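Local structure of 11S globulin subunit beta (Cucurbita maxima, 2E9Q) at residues E49-Q53 and Q185-G189. The protein serves as a seed storage protein, a nutrient reservoir of two-cupin-domain subunits that assembles into hexamers in its mature form. Sequence-based numbering, arbitrary orientation.
Sequences EVWDQ and QVERG
Residues 49-53 carry on from strand 46-50, with Glu-49 and Val-50 extended (phi/psi -112/140 and -128/136), and bend by Gln-53 to -55/-36. Residues 185-189, in the loop that follows strand 176-178, form no regular helix or strand; they curl through Glu-187 (-46/-42) and leave by Gly-189 at positive phi (51/-107). The closest CA pairs are Val-50 with Glu-187 at 6.4 Å and Gln-53 with Arg-188 at 7.2 Å. The segments run roughly in the same sense, but the curl lets 50-53 span one step from 187 to 188, and no sheet pairing forms.

Val-50 (chi1 t) points toward the loop: its CG2 lies 3.8 Å from Val-186 CG1, and its CG1 is 3.7 Å from Glu-187 O. Gln-53 also points across (chi1 35°, chi2 m); its CB lies over one face of the Arg-188 guanidinium, and Gln-53 CG comes tightly within 3.0 Å of Arg-188 NE. Arg-188 folds back through three m torsions, while its NH1 hydrogen-bonds to Pro-172 O. The Glu-187 carboxylate accepts weak hydrogen bonds from Gln-185 NE2 (2.5 Å to Glu-187 OE1, 2.8 Å to Glu-187 OE2).

The loop thus packs on strand 46-50 beside strand 39-43, where Val-186 also touches Arg-39 and Ala-41, in the antiparallel beta barrel of the N-terminal cupin domain. With 224 Å² and all five touching residues buried, the chemistry implies cohesion through valine contact and aliphatic cover of a guanidinium, while the carboxylates form salt bridges outside the two segments, Glu-187 with Arg-241, Glu-49 with Arg-40 and Arg-67.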
ATOM      1  N   GLU A  49     -23.677  19.023   5.131  1.00 34.88           N
ATOM      2  CA  GLU A  49     -23.855  18.084   6.217  1.00 41.27           C
ATOM      3  C   GLU A  49     -22.713  17.062   6.167  1.00 47.52           C
ATOM      4  O   GLU A  49     -22.310  16.617   5.076  1.00 37.49           O
ATOM      5  CB  GLU A  49     -25.208  17.391   6.074  1.00 40.18           C
ATOM      6  CG  GLU A  49     -26.403  18.337   6.235  1.00 51.11           C
ATOM      7  CD  GLU A  49     -27.725  17.636   6.001  1.00 52.77           C
ATOM      8  OE1 GLU A  49     -28.102  17.436   4.825  1.00 53.09           O
ATOM      9  OE2 GLU A  49     -28.378  17.264   6.996  1.00 57.69           O
ATOM     10  N   VAL A  50     -22.193  16.701   7.342  1.00 40.36           N
ATOM     11  CA  VAL A  50     -21.087  15.750   7.436  1.00 39.22           C
ATOM     12  C   VAL A  50     -21.375  14.599   8.389  1.00 40.92           C
ATOM     13  O   VAL A  50     -21.906  14.810   9.483  1.00 41.73           O
ATOM     14  CB  VAL A  50     -19.803  16.457   7.897  1.00 39.97           C
ATOM     15  CG1 VAL A  50     -18.642  15.492   7.873  1.00 41.17           C
ATOM     16  CG2 VAL A  50     -19.518  17.654   6.996  1.00 46.81           C
ATOM     17  N   TRP A  51     -21.041  13.381   7.972  1.00 38.31           N
ATOM     18  CA  TRP A  51     -21.262  12.220   8.820  1.00 41.17           C
ATOM     19  C   TRP A  51     -20.106  12.108   9.819  1.00 39.66           C
ATOM     20  O   TRP A  51     -19.110  12.829   9.710  1.00 39.77           O
ATOM     21  CB  TRP A  51     -21.392  10.943   7.985  1.00 38.68           C
ATOM     22  CG  TRP A  51     -22.789  10.668   7.503  1.00 40.11           C
ATOM     23  CD1 TRP A  51     -23.635   9.685   7.945  1.00 34.81           C
ATOM     24  CD2 TRP A  51     -23.492  11.360   6.460  1.00 35.93           C
ATOM     25  NE1 TRP A  51     -24.817   9.717   7.236  1.00 40.71           N
ATOM     26  CE2 TRP A  51     -24.754  10.735   6.319  1.00 40.26           C
ATOM     27  CE3 TRP A  51     -23.175  12.447   5.629  1.00 37.69           C
ATOM     28  CZ2 TRP A  51     -25.706  11.162   5.374  1.00 48.04           C
ATOM     29  CZ3 TRP A  51     -24.122  12.873   4.689  1.00 43.98           C
ATOM     30  CH2 TRP A  51     -25.372  12.230   4.574  1.00 40.10           C
ATOM     31  N   ASP A  52     -20.246  11.219  10.795  1.00 38.17           N
ATOM     32  CA  ASP A  52     -19.222  11.075  11.829  1.00 39.81           C
ATOM     33  C   ASP A  52     -18.021  10.256  11.397  1.00 32.52           C
ATOM     34  O   ASP A  52     -18.076   9.040  11.378  1.00 37.47           O
ATOM     35  CB  ASP A  52     -19.833  10.466  13.093  1.00 43.38           C
ATOM     36  CG  ASP A  52     -18.835  10.383  14.240  1.00 50.28           C
ATOM     37  OD1 ASP A  52     -17.889  11.196  14.289  1.00 50.39           O
ATOM     38  OD2 ASP A  52     -19.008   9.509  15.107  1.00 54.14           O
ATOM     39  N   GLN A  53     -16.938  10.944  11.057  1.00 38.30           N
ATOM     40  CA  GLN A  53     -15.711  10.290  10.624  1.00 51.81           C
ATOM     41  C   GLN A  53     -15.218   9.277  11.665  1.00 52.84           C
ATOM     42  O   GLN A  53     -14.691   8.221  11.305  1.00 45.55           O
ATOM     43  CB  GLN A  53     -14.622  11.334  10.362  1.00 47.67           C
ATOM     44  CG  GLN A  53     -14.694  12.523  11.311  1.00 66.31           C
ATOM     45  CD  GLN A  53     -15.773  13.520  10.903  1.00 73.22           C
ATOM     46  OE1 GLN A  53     -15.556  14.361  10.027  1.00 82.51           O
ATOM     47  NE2 GLN A  53     -16.946  13.420  11.523  1.00 81.26           N
ATOM     48  N   GLN A 185     -14.109  24.912   8.190  1.00 85.62           N
ATOM     49  CA  GLN A 185     -13.764  23.512   7.930  1.00 84.25           C
ATOM     50  C   GLN A 185     -14.482  22.548   8.864  1.00 88.78           C
ATOM     51  O   GLN A 185     -14.165  22.457  10.055  1.00 88.59           O
ATOM     52  CB  GLN A 185     -12.248  23.326   8.061  0.50 79.02           C
ATOM     53  CG  GLN A 185     -11.603  22.604   6.883  0.50 75.53           C
ATOM     54  CD  GLN A 185     -11.766  23.355   5.572  0.50 55.44           C
ATOM     55  OE1 GLN A 185     -11.173  24.413   5.368  0.50 56.17           O
ATOM     56  NE2 GLN A 185     -12.580  22.811   4.682  0.50 55.12           N
ATOM     57  N   VAL A 186     -15.459  21.837   8.308  1.00 88.46           N
ATOM     58  CA  VAL A 186     -16.260  20.883   9.064  1.00 93.72           C
ATOM     59  C   VAL A 186     -16.057  19.455   8.567  1.00 96.90           C
ATOM     60  O   VAL A 186     -16.503  18.501   9.209  1.00 94.84           O
ATOM     61  CB  VAL A 186     -17.769  21.232   8.979  1.00 97.05           C
ATOM     62  CG1 VAL A 186     -18.239  21.172   7.530  1.00 87.10           C
ATOM     63  CG2 VAL A 186     -18.581  20.272   9.861  1.00 98.23           C
ATOM     64  N   GLU A 187     -15.396  19.316   7.418  1.00 97.23           N
ATOM     65  CA  GLU A 187     -15.120  18.000   6.851  1.00 95.96           C
ATOM     66  C   GLU A 187     -14.612  17.128   7.993  1.00100.19           C
ATOM     67  O   GLU A 187     -15.006  15.969   8.130  1.00 98.22           O
ATOM     68  CB  GLU A 187     -14.058  18.097   5.751  1.00 93.80           C
ATOM     69  CG  GLU A 187     -14.404  19.086   4.647  1.00 88.10           C
ATOM     70  CD  GLU A 187     -14.235  20.534   5.076  1.00 90.55           C
ATOM     71  OE1 GLU A 187     -14.640  21.435   4.315  1.00 71.96           O
ATOM     72  OE2 GLU A 187     -13.690  20.772   6.174  1.00 96.90           O
ATOM     73  N   ARG A 188     -13.747  17.711   8.819  1.00104.54           N
ATOM     74  CA  ARG A 188     -13.184  17.031   9.983  1.00107.44           C
ATOM     75  C   ARG A 188     -13.016  18.054  11.106  1.00109.22           C
ATOM     76  O   ARG A 188     -12.669  17.706  12.238  1.00110.60           O
ATOM     77  CB  ARG A 188     -11.830  16.412   9.636  1.00109.86           C
ATOM     78  CG  ARG A 188     -11.853  15.529   8.395  1.00112.59           C
ATOM     79  CD  ARG A 188     -12.853  14.390   8.529  1.00111.63           C
ATOM     80  NE  ARG A 188     -12.452  13.392   9.514  1.00106.18           N
ATOM     81  CZ  ARG A 188     -11.604  12.402   9.266  1.00104.82           C
ATOM     82  NH1 ARG A 188     -11.065  12.278   8.062  1.00 98.11           N
ATOM     83  NH2 ARG A 188     -11.310  11.524  10.217  1.00109.33           N
ATOM     84  N   GLY A 189     -13.263  19.320  10.770  1.00110.34           N
ATOM     85  CA  GLY A 189     -13.162  20.405  11.735  1.00108.58           C
ATOM     86  C   GLY A 189     -11.870  20.463  12.525  1.00106.54           C
ATOM     87  O   GLY A 189     -10.824  20.845  12.006  1.00106.95           O
TER